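Side-chain contacts in calcium-dependent protein kinase, putative (Plasmodium falciparum, PDB 3MSE), which probably phosphorylates serine and threonine residues of proteins under calcium control, this chain being its C-terminal, calcium-binding EF-hand part: residues 116-121 against 127-132; 21-26 against 174-179; 43-48 against 54-59; 60-65 against 73-78. All coordinates share one frame; numbering follows the deposited sequence.

Contact 1. Residues 116-121 against 127-132; sequences KIDKDE and KSDIVS. With CA (calcium ion), chain B.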
loop_
_atom_site.group_PDB
_atom_site.type_symbol
_atom_site.label_atom_id
_atom_site.label_comp_id
_atom_site.label_asym_id
_atom_site.label_seq_id
_atom_site.Cartn_x
_atom_site.Cartn_y
_atom_site.Cartn_z
ATOM N N LYS A 116 13.912 8.938 -0.633
ATOM C CA LYS A 116 13.795 10.105 0.244
ATOM C C LYS A 116 15.050 10.334 1.076
ATOM O O LYS A 116 15.436 11.475 1.306
ATOM C CB LYS A 116 12.567 10.010 1.141
ATOM C CG LYS A 116 11.283 10.335 0.407
ATOM C CD LYS A 116 10.122 10.556 1.352
ATOM C CE LYS A 116 8.901 11.079 0.586
ATOM N NZ LYS A 116 8.545 10.204 -0.582
ATOM N N ILE A 117 15.695 9.252 1.501
ATOM C CA ILE A 117 16.884 9.352 2.346
ATOM C C ILE A 117 18.138 9.758 1.551
ATOM O O ILE A 117 18.970 10.513 2.036
ATOM C CB ILE A 117 17.130 8.048 3.152
ATOM C CG1 ILE A 117 15.962 7.788 4.128
ATOM C CG2 ILE A 117 18.435 8.129 3.926
ATOM C CD1 ILE A 117 15.902 6.349 4.661
ATOM N N ASP A 118 18.259 9.231 0.337
ATOM C CA ASP A 118 19.348 9.563 -0.570
ATOM C C ASP A 118 19.087 10.973 -1.138
ATOM O O ASP A 118 18.560 11.117 -2.245
ATOM C CB ASP A 118 19.378 8.505 -1.674
ATOM C CG ASP A 118 20.409 8.787 -2.747
ATOM O OD1 ASP A 118 20.212 8.260 -3.865
ATOM O OD2 ASP A 118 21.403 9.507 -2.478
ATOM N N LYS A 119 19.432 12.000 -0.362
ATOM C CA LYS A 119 19.073 13.389 -0.700
ATOM C C LYS A 119 19.546 13.770 -2.104
ATOM O O LYS A 119 18.805 14.388 -2.869
ATOM C CB LYS A 119 19.652 14.387 0.318
ATOM C CG LYS A 119 18.959 14.441 1.675
ATOM C CD LYS A 119 19.827 15.222 2.701
ATOM C CE LYS A 119 19.478 16.736 2.799
ATOM N NZ LYS A 119 20.181 17.512 3.934
ATOM N N ASP A 120 20.775 13.367 -2.431
ATOM C CA ASP A 120 21.434 13.772 -3.676
ATOM C C ASP A 120 21.262 12.785 -4.835
ATOM O O ASP A 120 21.931 12.910 -5.870
ATOM C CB ASP A 120 22.917 14.062 -3.415
ATOM C CG ASP A 120 23.124 15.232 -2.464
ATOM O OD1 ASP A 120 22.490 16.294 -2.672
ATOM O OD2 ASP A 120 23.918 15.094 -1.505
ATOM N N GLU A 121 20.364 11.815 -4.652
ATOM C CA GLU A 121 19.943 10.890 -5.713
ATOM C C GLU A 121 21.104 10.211 -6.431
ATOM O O GLU A 121 21.043 9.966 -7.642
ATOM C CB GLU A 121 19.037 11.605 -6.720
ATOM C CG GLU A 121 17.841 12.291 -6.087
ATOM C CD GLU A 121 17.052 13.119 -7.076
ATOM O OE1 GLU A 121 17.309 13.001 -8.293
ATOM O OE2 GLU A 121 16.171 13.891 -6.639
ATOM N N LYS A 127 26.700 8.335 5.275
ATOM C CA LYS A 127 26.643 8.764 6.653
ATOM C C LYS A 127 25.924 10.122 6.766
ATOM O O LYS A 127 25.073 10.318 7.651
ATOM C CB LYS A 127 28.063 8.840 7.211
ATOM C CG LYS A 127 28.171 8.661 8.710
ATOM C CD LYS A 127 28.222 10.004 9.430
ATOM C CE LYS A 127 28.320 9.831 10.936
ATOM N NZ LYS A 127 29.611 9.220 11.358
ATOM N N SER A 128 26.238 11.039 5.852
ATOM C CA SER A 128 25.631 12.367 5.881
ATOM C C SER A 128 24.129 12.336 5.548
ATOM O O SER A 128 23.367 13.180 6.020
ATOM C CB SER A 128 26.397 13.358 4.982
ATOM O OG SER A 128 25.970 13.283 3.632
ATOM N N ASP A 129 23.700 11.367 4.747
ATOM C CA ASP A 129 22.272 11.196 4.487
ATOM C C ASP A 129 21.487 10.816 5.758
ATOM O O ASP A 129 20.329 11.234 5.935
ATOM C CB ASP A 129 22.052 10.151 3.404
ATOM C CG ASP A 129 22.430 10.655 2.020
ATOM O OD1 ASP A 129 22.274 11.867 1.743
ATOM O OD2 ASP A 129 22.867 9.833 1.203
ATOM N N ILE A 130 22.133 10.047 6.635
ATOM C CA ILE A 130 21.534 9.648 7.913
ATOM C C ILE A 130 21.610 10.785 8.920
ATOM O O ILE A 130 20.661 11.021 9.673
ATOM C CB ILE A 130 22.197 8.357 8.499
ATOM C CG1 ILE A 130 22.008 7.162 7.550
ATOM C CG2 ILE A 130 21.641 8.045 9.906
ATOM C CD1 ILE A 130 20.555 6.744 7.302
ATOM N N VAL A 131 22.733 11.507 8.932
ATOM C CA VAL A 131 22.841 12.720 9.750
ATOM C C VAL A 131 21.678 13.659 9.405
ATOM O O VAL A 131 21.029 14.239 10.288
ATOM C CB VAL A 131 24.216 13.421 9.561
ATOM C CG1 VAL A 131 24.266 14.787 10.295
ATOM C CG2 VAL A 131 25.362 12.519 10.032
ATOM N N SER A 132 21.379 13.768 8.118
ATOM C CA SER A 132 20.318 14.662 7.697
ATOM C C SER A 132 18.950 14.126 8.115
ATOM O O SER A 132 18.100 14.868 8.629
ATOM C CB SER A 132 20.374 14.884 6.180
ATOM O OG SER A 132 19.287 15.711 5.809
HETATM CA CA CA B . 23.350 9.767 -1.248
HETATM O O HOH W 1 18.435 11.957 4.158
HETATM O O HOH W 2 22.692 11.973 -1.095
HETATM O O HOH W 3 25.143 10.116 -0.461
#

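Contact 2. Residues 21-26 against 174-179; sequences NIIINI and DYMLST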
loop_
_atom_site.group_PDB
_atom_site.type_symbol
_atom_site.label_atom_id
_atom_site.label_comp_id
_atom_site.label_asym_id
_atom_site.label_seq_id
_atom_site.Cartn_x
_atom_site.Cartn_y
_atom_site.Cartn_z
ATOM N N ASN A 21 13.200 2.744 13.149
ATOM C CA ASN A 21 11.822 3.165 13.293
ATOM C C ASN A 21 11.536 4.509 12.597
ATOM O O ASN A 21 10.439 4.730 12.123
ATOM C CB ASN A 21 11.433 3.182 14.771
ATOM C CG ASN A 21 11.346 1.760 15.364
ATOM O OD1 ASN A 21 11.376 0.778 14.629
ATOM N ND2 ASN A 21 11.251 1.664 16.680
ATOM N N ILE A 22 12.529 5.379 12.524
ATOM C CA ILE A 22 12.398 6.610 11.725
ATOM C C ILE A 22 12.125 6.256 10.261
ATOM O O ILE A 22 11.195 6.794 9.641
ATOM C CB ILE A 22 13.617 7.523 11.902
ATOM C CG1 ILE A 22 13.541 8.154 13.292
ATOM C CG2 ILE A 22 13.624 8.651 10.804
ATOM C CD1 ILE A 22 14.852 8.674 13.805
ATOM N N ILE A 23 12.907 5.311 9.746
ATOM C CA ILE A 23 12.719 4.742 8.418
ATOM C C ILE A 23 11.330 4.123 8.260
ATOM O O ILE A 23 10.665 4.326 7.231
ATOM C CB ILE A 23 13.832 3.698 8.102
ATOM C CG1 ILE A 23 15.204 4.375 8.074
ATOM C CG2 ILE A 23 13.565 2.962 6.761
ATOM C CD1 ILE A 23 16.409 3.407 8.203
ATOM N N ILE A 24 10.872 3.381 9.276
ATOM C CA ILE A 24 9.499 2.862 9.270
ATOM C C ILE A 24 8.476 4.007 9.166
ATOM O O ILE A 24 7.480 3.874 8.459
ATOM C CB ILE A 24 9.157 1.980 10.549
ATOM C CG1 ILE A 24 10.004 0.695 10.627
ATOM C CG2 ILE A 24 7.683 1.669 10.587
ATOM C CD1 ILE A 24 9.588 -0.425 9.649
ATOM N N ASN A 25 8.704 5.109 9.883
ATOM C CA ASN A 25 7.787 6.280 9.803
ATOM C C ASN A 25 7.647 6.917 8.400
ATOM O O ASN A 25 6.561 7.373 8.032
ATOM C CB ASN A 25 8.153 7.359 10.831
ATOM C CG ASN A 25 7.449 7.156 12.158
ATOM O OD1 ASN A 25 6.441 7.799 12.434
ATOM N ND2 ASN A 25 7.977 6.245 12.987
ATOM N N ILE A 26 8.736 6.907 7.636
ATOM C CA ILE A 26 8.715 7.331 6.225
ATOM C C ILE A 26 7.734 6.477 5.424
ATOM O O ILE A 26 6.862 6.999 4.713
ATOM C CB ILE A 26 10.128 7.268 5.569
ATOM C CG1 ILE A 26 11.061 8.279 6.221
ATOM C CG2 ILE A 26 10.040 7.511 4.030
ATOM C CD1 ILE A 26 12.546 7.947 6.014
ATOM N N ASP A 174 17.787 -5.388 2.269
ATOM C CA ASP A 174 18.141 -6.599 3.002
ATOM C C ASP A 174 18.122 -6.354 4.501
ATOM O O ASP A 174 17.628 -7.195 5.254
ATOM C CB ASP A 174 19.513 -7.129 2.572
ATOM C CG ASP A 174 19.498 -7.767 1.176
ATOM O OD1 ASP A 174 18.406 -8.015 0.614
ATOM O OD2 ASP A 174 20.601 -8.011 0.637
ATOM N N TYR A 175 18.648 -5.208 4.946
ATOM C CA TYR A 175 18.591 -4.910 6.382
ATOM C C TYR A 175 17.154 -4.759 6.881
ATOM O O TYR A 175 16.774 -5.378 7.874
ATOM C CB TYR A 175 19.433 -3.696 6.791
ATOM C CG TYR A 175 19.230 -3.359 8.256
ATOM C CD1 TYR A 175 19.848 -4.109 9.255
ATOM C CD2 TYR A 175 18.381 -2.313 8.643
ATOM C CE1 TYR A 175 19.643 -3.817 10.609
ATOM C CE2 TYR A 175 18.168 -2.010 9.986
ATOM C CZ TYR A 175 18.805 -2.763 10.963
ATOM O OH TYR A 175 18.593 -2.466 12.293
ATOM N N MET A 176 16.359 -3.939 6.194
ATOM C CA MET A 176 15.004 -3.659 6.667
ATOM C C MET A 176 14.180 -4.942 6.741
ATOM O O MET A 176 13.490 -5.180 7.736
ATOM C CB MET A 176 14.311 -2.605 5.801
ATOM C CG MET A 176 14.932 -1.204 5.895
ATOM S SD MET A 176 14.940 -0.491 7.565
ATOM C CE MET A 176 13.186 -0.417 7.904
ATOM N N LEU A 177 14.267 -5.767 5.697
ATOM C CA LEU A 177 13.554 -7.055 5.656
ATOM C C LEU A 177 13.917 -7.973 6.819
ATOM O O LEU A 177 13.054 -8.628 7.373
ATOM C CB LEU A 177 13.773 -7.778 4.328
ATOM C CG LEU A 177 13.003 -7.239 3.124
ATOM C CD1 LEU A 177 13.539 -7.877 1.841
ATOM C CD2 LEU A 177 11.508 -7.474 3.253
ATOM N N SER A 178 15.190 -7.997 7.198
ATOM C CA SER A 178 15.640 -8.798 8.335
ATOM C C SER A 178 15.098 -8.333 9.693
ATOM O O SER A 178 15.258 -9.036 10.688
ATOM C CB SER A 178 17.158 -8.795 8.396
ATOM O OG SER A 178 17.607 -7.586 8.986
ATOM N N THR A 179 14.496 -7.141 9.742
ATOM C CA THR A 179 14.007 -6.576 11.001
ATOM C C THR A 179 12.513 -6.752 11.115
ATOM O O THR A 179 11.927 -6.481 12.164
ATOM C CB THR A 179 14.340 -5.062 11.170
ATOM O OG1 THR A 179 13.521 -4.275 10.293
ATOM C CG2 THR A 179 15.811 -4.783 10.919
#

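Contact 3. Residues 43-48 against 54-59; sequences ELFYKL and GSLSHR. With CA (calcium ion), chain E.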
loop_
_atom_site.group_PDB
_atom_site.type_symbol
_atom_site.label_atom_id
_atom_site.label_comp_id
_atom_site.label_asym_id
_atom_site.label_seq_id
_atom_site.Cartn_x
_atom_site.Cartn_y
_atom_site.Cartn_z
ATOM N N GLU A 43 -15.708 7.024 0.166
ATOM C CA GLU A 43 -16.797 7.977 0.302
ATOM C C GLU A 43 -17.560 8.130 -1.012
ATOM O O GLU A 43 -18.781 8.277 -1.015
ATOM C CB GLU A 43 -16.293 9.324 0.823
ATOM C CG GLU A 43 -16.295 9.421 2.358
ATOM C CD GLU A 43 -17.705 9.506 2.946
ATOM O OE1 GLU A 43 -18.315 10.600 2.903
ATOM O OE2 GLU A 43 -18.203 8.478 3.456
ATOM N N LEU A 44 -16.832 8.063 -2.124
ATOM C CA LEU A 44 -17.450 8.099 -3.440
ATOM C C LEU A 44 -18.371 6.904 -3.629
ATOM O O LEU A 44 -19.530 7.057 -4.019
ATOM C CB LEU A 44 -16.382 8.138 -4.526
ATOM C CG LEU A 44 -16.829 8.509 -5.942
ATOM C CD1 LEU A 44 -17.389 9.936 -5.976
ATOM C CD2 LEU A 44 -15.645 8.353 -6.900
ATOM N N PHE A 45 -17.861 5.717 -3.316
ATOM C CA PHE A 45 -18.642 4.484 -3.409
ATOM C C PHE A 45 -19.944 4.575 -2.601
ATOM O O PHE A 45 -20.997 4.166 -3.073
ATOM C CB PHE A 45 -17.795 3.286 -2.936
ATOM C CG PHE A 45 -18.496 1.968 -3.037
ATOM C CD1 PHE A 45 -18.385 1.197 -4.189
ATOM C CD2 PHE A 45 -19.265 1.486 -1.976
ATOM C CE1 PHE A 45 -19.038 -0.029 -4.300
ATOM C CE2 PHE A 45 -19.922 0.256 -2.079
ATOM C CZ PHE A 45 -19.806 -0.497 -3.249
ATOM N N TYR A 46 -19.852 5.116 -1.387
ATOM C CA TYR A 46 -20.994 5.255 -0.493
ATOM C C TYR A 46 -22.069 6.164 -1.105
ATOM O O TYR A 46 -23.255 5.857 -1.023
ATOM C CB TYR A 46 -20.545 5.771 0.891
ATOM C CG TYR A 46 -21.654 5.807 1.937
ATOM C CD1 TYR A 46 -21.910 4.695 2.750
ATOM C CD2 TYR A 46 -22.439 6.954 2.116
ATOM C CE1 TYR A 46 -22.922 4.716 3.708
ATOM C CE2 TYR A 46 -23.460 6.991 3.074
ATOM C CZ TYR A 46 -23.692 5.866 3.862
ATOM O OH TYR A 46 -24.690 5.893 4.806
ATOM N N LYS A 47 -21.653 7.268 -1.723
ATOM C CA LYS A 47 -22.603 8.171 -2.387
ATOM C C LYS A 47 -23.261 7.546 -3.614
ATOM O O LYS A 47 -24.455 7.735 -3.828
ATOM C CB LYS A 47 -21.952 9.518 -2.722
ATOM C CG LYS A 47 -21.672 10.360 -1.470
ATOM C CD LYS A 47 -20.526 11.354 -1.689
ATOM C CE LYS A 47 -20.051 11.963 -0.361
ATOM N NZ LYS A 47 -19.583 10.887 0.589
ATOM N N LEU A 48 -22.512 6.765 -4.395
ATOM C CA LEU A 48 -23.102 6.144 -5.590
ATOM C C LEU A 48 -24.105 5.050 -5.267
ATOM O O LEU A 48 -25.073 4.839 -6.002
ATOM C CB LEU A 48 -22.034 5.588 -6.536
ATOM C CG LEU A 48 -20.913 6.498 -7.039
ATOM C CD1 LEU A 48 -20.359 5.952 -8.340
ATOM C CD2 LEU A 48 -21.406 7.911 -7.219
ATOM N N GLY A 54 -24.221 -2.252 -0.980
ATOM C CA GLY A 54 -22.807 -2.590 -0.987
ATOM C C GLY A 54 -22.210 -2.884 -2.354
ATOM O O GLY A 54 -21.050 -3.273 -2.455
ATOM N N SER A 55 -22.999 -2.702 -3.412
ATOM C CA SER A 55 -22.472 -2.803 -4.763
ATOM C C SER A 55 -23.111 -1.741 -5.682
ATOM O O SER A 55 -24.125 -1.119 -5.323
ATOM C CB SER A 55 -22.683 -4.205 -5.317
ATOM O OG SER A 55 -24.033 -4.398 -5.603
ATOM N N LEU A 56 -22.515 -1.541 -6.855
ATOM C CA LEU A 56 -22.945 -0.476 -7.777
ATOM C C LEU A 56 -23.568 -1.016 -9.041
ATOM O O LEU A 56 -22.931 -1.759 -9.778
ATOM C CB LEU A 56 -21.767 0.446 -8.152
ATOM C CG LEU A 56 -21.082 1.220 -7.027
ATOM C CD1 LEU A 56 -20.042 2.185 -7.587
ATOM C CD2 LEU A 56 -22.099 1.957 -6.173
ATOM N N SER A 57 -24.816 -0.642 -9.308
ATOM C CA SER A 57 -25.421 -0.997 -10.586
ATOM C C SER A 57 -24.882 -0.080 -11.699
ATOM O O SER A 57 -24.254 0.934 -11.410
ATOM C CB SER A 57 -26.945 -0.919 -10.527
ATOM O OG SER A 57 -27.390 0.424 -10.475
ATOM N N HIS A 58 -25.135 -0.435 -12.957
ATOM C CA HIS A 58 -24.770 0.452 -14.075
ATOM C C HIS A 58 -25.443 1.822 -13.936
ATOM O O HIS A 58 -24.781 2.862 -14.066
ATOM C CB HIS A 58 -25.070 -0.206 -15.434
ATOM C CG HIS A 58 -24.105 -1.299 -15.804
ATOM N ND1 HIS A 58 -23.864 -1.677 -17.112
ATOM C CD2 HIS A 58 -23.316 -2.092 -15.037
ATOM C CE1 HIS A 58 -22.985 -2.661 -17.133
ATOM N NE2 HIS A 58 -22.634 -2.932 -15.888
ATOM N N ARG A 59 -26.740 1.819 -13.649
ATOM C CA ARG A 59 -27.502 3.061 -13.476
ATOM C C ARG A 59 -26.950 3.956 -12.370
ATOM O O ARG A 59 -26.804 5.166 -12.563
ATOM C CB ARG A 59 -28.983 2.762 -13.221
ATOM C CG ARG A 59 -29.811 3.995 -12.879
ATOM C CD ARG A 59 -31.194 3.607 -12.363
ATOM N NE ARG A 59 -31.105 2.909 -11.080
ATOM C CZ ARG A 59 -30.595 3.439 -9.969
ATOM N NH1 ARG A 59 -30.099 4.683 -9.974
ATOM N NH2 ARG A 59 -30.567 2.719 -8.858
HETATM CA CA CA E . -26.184 -0.233 -4.867
HETATM O O HOH W 4 -27.105 -1.119 -6.229
#

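Contact 4. Residues 60-65 against 73-78; sequences EIYTVL and WDINRI. With CA (calcium ion), chain E; SO4 (sulfate ion), chain C.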
loop_
_atom_site.group_PDB
_atom_site.type_symbol
_atom_site.label_atom_id
_atom_site.label_comp_id
_atom_site.label_asym_id
_atom_site.label_seq_id
_atom_site.Cartn_x
_atom_site.Cartn_y
_atom_site.Cartn_z
ATOM N N GLU A 60 -26.644 3.370 -11.210
ATOM C CA GLU A 60 -26.092 4.153 -10.083
ATOM C C GLU A 60 -24.843 4.951 -10.474
ATOM O O GLU A 60 -24.672 6.101 -10.050
ATOM C CB GLU A 60 -25.756 3.266 -8.873
ATOM C CG GLU A 60 -27.001 2.766 -8.090
ATOM C CD GLU A 60 -26.646 1.808 -6.945
ATOM O OE1 GLU A 60 -27.439 1.711 -5.989
ATOM O OE2 GLU A 60 -25.572 1.159 -6.980
ATOM N N ILE A 61 -23.962 4.325 -11.250
ATOM C CA ILE A 61 -22.747 4.986 -11.715
ATOM C C ILE A 61 -23.108 5.962 -12.864
ATOM O O ILE A 61 -22.626 7.094 -12.905
ATOM C CB ILE A 61 -21.712 3.941 -12.202
ATOM C CG1 ILE A 61 -21.248 3.063 -11.030
ATOM C CG2 ILE A 61 -20.508 4.593 -12.865
ATOM C CD1 ILE A 61 -20.389 1.904 -11.475
ATOM N N TYR A 62 -23.943 5.494 -13.780
ATOM C CA TYR A 62 -24.318 6.250 -14.971
ATOM C C TYR A 62 -24.859 7.629 -14.600
ATOM O O TYR A 62 -24.390 8.653 -15.112
ATOM C CB TYR A 62 -25.383 5.512 -15.786
ATOM C CG TYR A 62 -25.520 6.046 -17.195
ATOM C CD1 TYR A 62 -26.087 7.308 -17.440
ATOM C CD2 TYR A 62 -25.070 5.298 -18.287
ATOM C CE1 TYR A 62 -26.201 7.804 -18.755
ATOM C CE2 TYR A 62 -25.175 5.780 -19.595
ATOM C CZ TYR A 62 -25.739 7.031 -19.824
ATOM O OH TYR A 62 -25.833 7.508 -21.125
ATOM N N THR A 63 -25.841 7.651 -13.708
ATOM C CA THR A 63 -26.535 8.900 -13.402
ATOM C C THR A 63 -25.577 9.917 -12.780
ATOM O O THR A 63 -25.742 11.126 -12.964
ATOM C CB THR A 63 -27.792 8.711 -12.514
ATOM O OG1 THR A 63 -28.385 9.990 -12.273
ATOM C CG2 THR A 63 -27.453 8.094 -11.152
ATOM N N VAL A 64 -24.570 9.435 -12.051
ATOM C CA VAL A 64 -23.633 10.358 -11.443
ATOM C C VAL A 64 -22.585 10.838 -12.451
ATOM O O VAL A 64 -22.292 12.032 -12.504
ATOM C CB VAL A 64 -22.995 9.788 -10.145
ATOM C CG1 VAL A 64 -21.918 10.710 -9.627
ATOM C CG2 VAL A 64 -24.080 9.598 -9.059
ATOM N N LEU A 65 -22.007 9.928 -13.234
ATOM C CA LEU A 65 -21.018 10.341 -14.248
ATOM C C LEU A 65 -21.657 11.350 -15.245
ATOM O O LEU A 65 -21.027 12.333 -15.644
ATOM C CB LEU A 65 -20.398 9.126 -14.976
ATOM C CG LEU A 65 -19.523 8.129 -14.161
ATOM C CD1 LEU A 65 -18.805 7.048 -15.031
ATOM C CD2 LEU A 65 -18.515 8.831 -13.236
ATOM N N TRP A 73 -20.859 7.941 -24.435
ATOM C CA TRP A 73 -19.919 6.992 -25.034
ATOM C C TRP A 73 -18.761 6.674 -24.096
ATOM O O TRP A 73 -18.293 5.549 -24.068
ATOM C CB TRP A 73 -19.393 7.475 -26.382
ATOM C CG TRP A 73 -19.095 8.955 -26.420
ATOM C CD1 TRP A 73 -17.894 9.558 -26.198
ATOM C CD2 TRP A 73 -20.025 10.008 -26.729
ATOM N NE1 TRP A 73 -18.015 10.925 -26.339
ATOM C CE2 TRP A 73 -19.311 11.228 -26.667
ATOM C CE3 TRP A 73 -21.388 10.035 -27.055
ATOM C CZ2 TRP A 73 -19.917 12.476 -26.912
ATOM C CZ3 TRP A 73 -22.000 11.281 -27.296
ATOM C CH2 TRP A 73 -21.258 12.483 -27.211
ATOM N N ASP A 74 -18.322 7.649 -23.312
ATOM C CA ASP A 74 -17.303 7.367 -22.318
ATOM C C ASP A 74 -17.861 6.561 -21.132
ATOM O O ASP A 74 -17.233 5.589 -20.684
ATOM C CB ASP A 74 -16.606 8.648 -21.864
ATOM C CG ASP A 74 -15.682 9.230 -22.953
ATOM O OD1 ASP A 74 -15.231 8.482 -23.855
ATOM O OD2 ASP A 74 -15.395 10.441 -22.885
ATOM N N ILE A 75 -19.029 6.966 -20.636
ATOM C CA ILE A 75 -19.644 6.305 -19.484
ATOM C C ILE A 75 -19.783 4.805 -19.792
ATOM O O ILE A 75 -19.408 3.967 -18.976
ATOM C CB ILE A 75 -21.029 6.882 -19.111
ATOM C CG1 ILE A 75 -20.946 8.363 -18.710
ATOM C CG2 ILE A 75 -21.664 6.068 -17.938
ATOM C CD1 ILE A 75 -22.306 8.955 -18.413
ATOM N N ASN A 76 -20.301 4.482 -20.975
ATOM C CA ASN A 76 -20.459 3.080 -21.369
ATOM C C ASN A 76 -19.152 2.287 -21.463
ATOM O O ASN A 76 -19.121 1.102 -21.069
ATOM C CB ASN A 76 -21.287 2.952 -22.644
ATOM C CG ASN A 76 -22.783 3.167 -22.391
ATOM O OD1 ASN A 76 -23.277 3.012 -21.270
ATOM N ND2 ASN A 76 -23.496 3.538 -23.431
ATOM N N ARG A 77 -18.080 2.914 -21.963
ATOM C CA ARG A 77 -16.779 2.239 -21.958
ATOM C C ARG A 77 -16.243 2.028 -20.542
ATOM O O ARG A 77 -15.625 1.002 -20.284
ATOM C CB ARG A 77 -15.730 2.960 -22.804
ATOM C CG ARG A 77 -16.071 3.010 -24.295
ATOM C CD ARG A 77 -15.065 3.879 -25.032
ATOM N NE ARG A 77 -13.759 3.243 -25.089
ATOM C CZ ARG A 77 -12.657 3.834 -25.540
ATOM N NH1 ARG A 77 -12.701 5.092 -25.984
ATOM N NH2 ARG A 77 -11.512 3.160 -25.566
ATOM N N ILE A 78 -16.475 3.004 -19.657
ATOM C CA ILE A 78 -16.082 2.905 -18.253
ATOM C C ILE A 78 -16.858 1.751 -17.582
ATOM O O ILE A 78 -16.277 0.906 -16.903
ATOM C CB ILE A 78 -16.291 4.233 -17.516
ATOM C CG1 ILE A 78 -15.250 5.265 -17.980
ATOM C CG2 ILE A 78 -16.211 4.050 -15.999
ATOM C CD1 ILE A 78 -15.603 6.684 -17.575
HETATM CA CA CA E . -26.184 -0.233 -4.867
HETATM S S SO4 C . -9.164 5.779 -27.653
HETATM O O1 SO4 C . -8.200 6.709 -27.088
HETATM O O2 SO4 C . -9.264 4.568 -26.853
HETATM O O3 SO4 C . -10.454 6.454 -27.614
HETATM O O4 SO4 C . -8.760 5.391 -28.995
HETATM O O HOH W 4 -27.105 -1.119 -6.229
#

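Contact 1. Residues 116-121 against 127-132
The carboxylates of Asp118 and Asp129 run alongside each other with their planes turned 65° apart, each giving an oxygen to one calcium ion. This is the metal site of an EF-hand, in which helices 109-117 and 127-133 flank the binding loop. Asp118 OD2 lies 2.3 Å from the calcium ion, and Asp129 OD2 lies 2.5 Å from it; Asp122, the carbonyl of Tyr124 and two waters are further ligands. An EF-hand loop commonly ends in a glutamate that gives both oxygens, but the shorter Asp129 gives one. Its other oxygen, OD1, instead accepts a 2.9 Å bond from water 2, itself a metal ligand and held by Asp120 N at 2.7 Å. Backbone donors steady both acids, Gly123 N at Asp118 OD1 and Ser126 N at Asp129 OD2. Away from the metal, Ile117 CG2 touches Ile130 CD1 at 4.2 Å, apolar side chains suited to the buried side between the helices. Water 1 bridges the backbones, donating to Ile117 O and Asp129 O. Lysine suits the solvent side: bent at chi3 (93°), Lys119 runs past Asp129 in the reverse sense until its NZ donates to Ser132 OG at 2.7 Å.

Contact 2. Residues 21-26 against 174-179
Met176 O is gripped twice from within its own chain end, by Thr179 OG1 at 2.7 Å and by Thr179 N at 3.0 Å. The hydroxyl lies in the carbonyl plane, on a lone pair; a threonine suits this place because its OG1 can bond Met176 O and meet Arg20 at the same time. The side chain of Met176 turns to helix 18-48. Bends at chi2 (-59°) and chi3 (-62°) curl it and bring its tip against two isoleucines. Its CE meets Ile23 CG2 at 3.6 Å and Ile24 CD1 at 4.0 Å, while SD lies 3.8 Å from Ile23 CG2. A flexible, unbranched thioether can fit against these rigid, branched neighbours, crossing each at a slant. Within helix 18-48, Asn21 O accepts from Asn25 N and Asn25 ND2, which arrive from opposite faces of its plane. Trp102 of the second subunit packs on Ile24, and Phe147 touches Ile23. The result is apolar helix-to-helix packing that joins helix 169-177 to the long helix 18-48, beside the second calcium-binding EF-hand, whose helix 109-117 supplies Ile117 against Ile23.

Contact 3. Residues 43-48 against 54-59
Apolar packing carries this contact, with Leu56 touching both Phe45 and Leu48. Phe45 has its CG anti to the backbone N (chi1 -178°), which carries the ring to the loop, its edge toward Gly54. Leu56 CD2 then sits over one face, offset toward the rim, and Leu56 CG approaches Phe45 CE1 to 3.6 Å. The same CD2 also meets Leu48 CB at 3.6 Å, while Leu56 CD1 lies 3.9 Å from Leu48 CD1. A leucine suits this place because its forked end can touch both neighbours at once. The ring edge has a polar neighbour: Gly54 O lies near the ring plane, 3.1 Å from Phe45 CZ. In metal binding, Ser55 gives the calcium ion its carbonyl O (2.3 Å), beside the side chains of Asp49, Asn51, Asn53 and Glu60. Gly54 adopts a positive phi (77°) just before it, and its N bonds Asp49. Charge pairing runs along the helix, where Lys47 NZ reaches Glu43 OE1 at 2.7 Å from above the carboxylate plane. In this EF-hand pair, Leu56 is backbone-bonded to Ile90 of strand 89-90, Phe95 of helix 92-99 touches Phe45, Leu48 and Leu56, and Ile61 of helix 58-67 packs against both leucines.

Contact 4. Residues 60-65 against 73-78
Ile75 points its CB toward residues 60-65, where Tyr62 and Leu65 receive it. Helices 58-67 and 72-82 belong to an EF-hand pair, and these two short segments run roughly antiparallel, their N-to-C directions 147° apart and their axes 10.3 Å from each other. From CB, one branch ends at once in CG2, 3.5 Å from Tyr62 CD2. The other passes through CG1, which rests 3.9 Å from Leu65 CB, and extends straight on (chi2 177°) to CD1. That methyl lies over the centre of the Tyr62 ring, a CH-pi contact of 4.1 Å to the centroid and 11° off its normal. Isoleucine suits the spot because its two branches meet the tyrosine and the leucine together. Asn76 OD1 stands at the ring edge, in its plane, 3.8 Å from Tyr62 CE2. Deeper in, Leu65 and Ile78 meet tip to tip, with Leu65 CD1 4.1 Å from Ile78 CG2. At the start of 60-65, Glu60 is the bidentate ligand of the loop: its extended chain sets both OE1 and OE2 2.6 Å from the calcium ion.

How the contacts relate
From the N terminus, helix 18-48 opens contact 2 at residues 21-26, and the loop closes only at 174-179, near the end of the chain. The other three contacts are nested within it, follow one another in series and never cross. Contact 3 closes a short loop from the far end of that same long helix. Contact 4 then closes the turn between helices 58-67 and 72-82, touching contact 3 and sharing its calcium ion through Ser55 O and Glu60. Contact 1 closes the second metal loop, its centre about 45 Å from that of contact 3, and packs on contact 2 through Ile117. The long helix thus joins two calcium-binding regions, with contacts 1 and 2 at one end and 3 and 4 at the other.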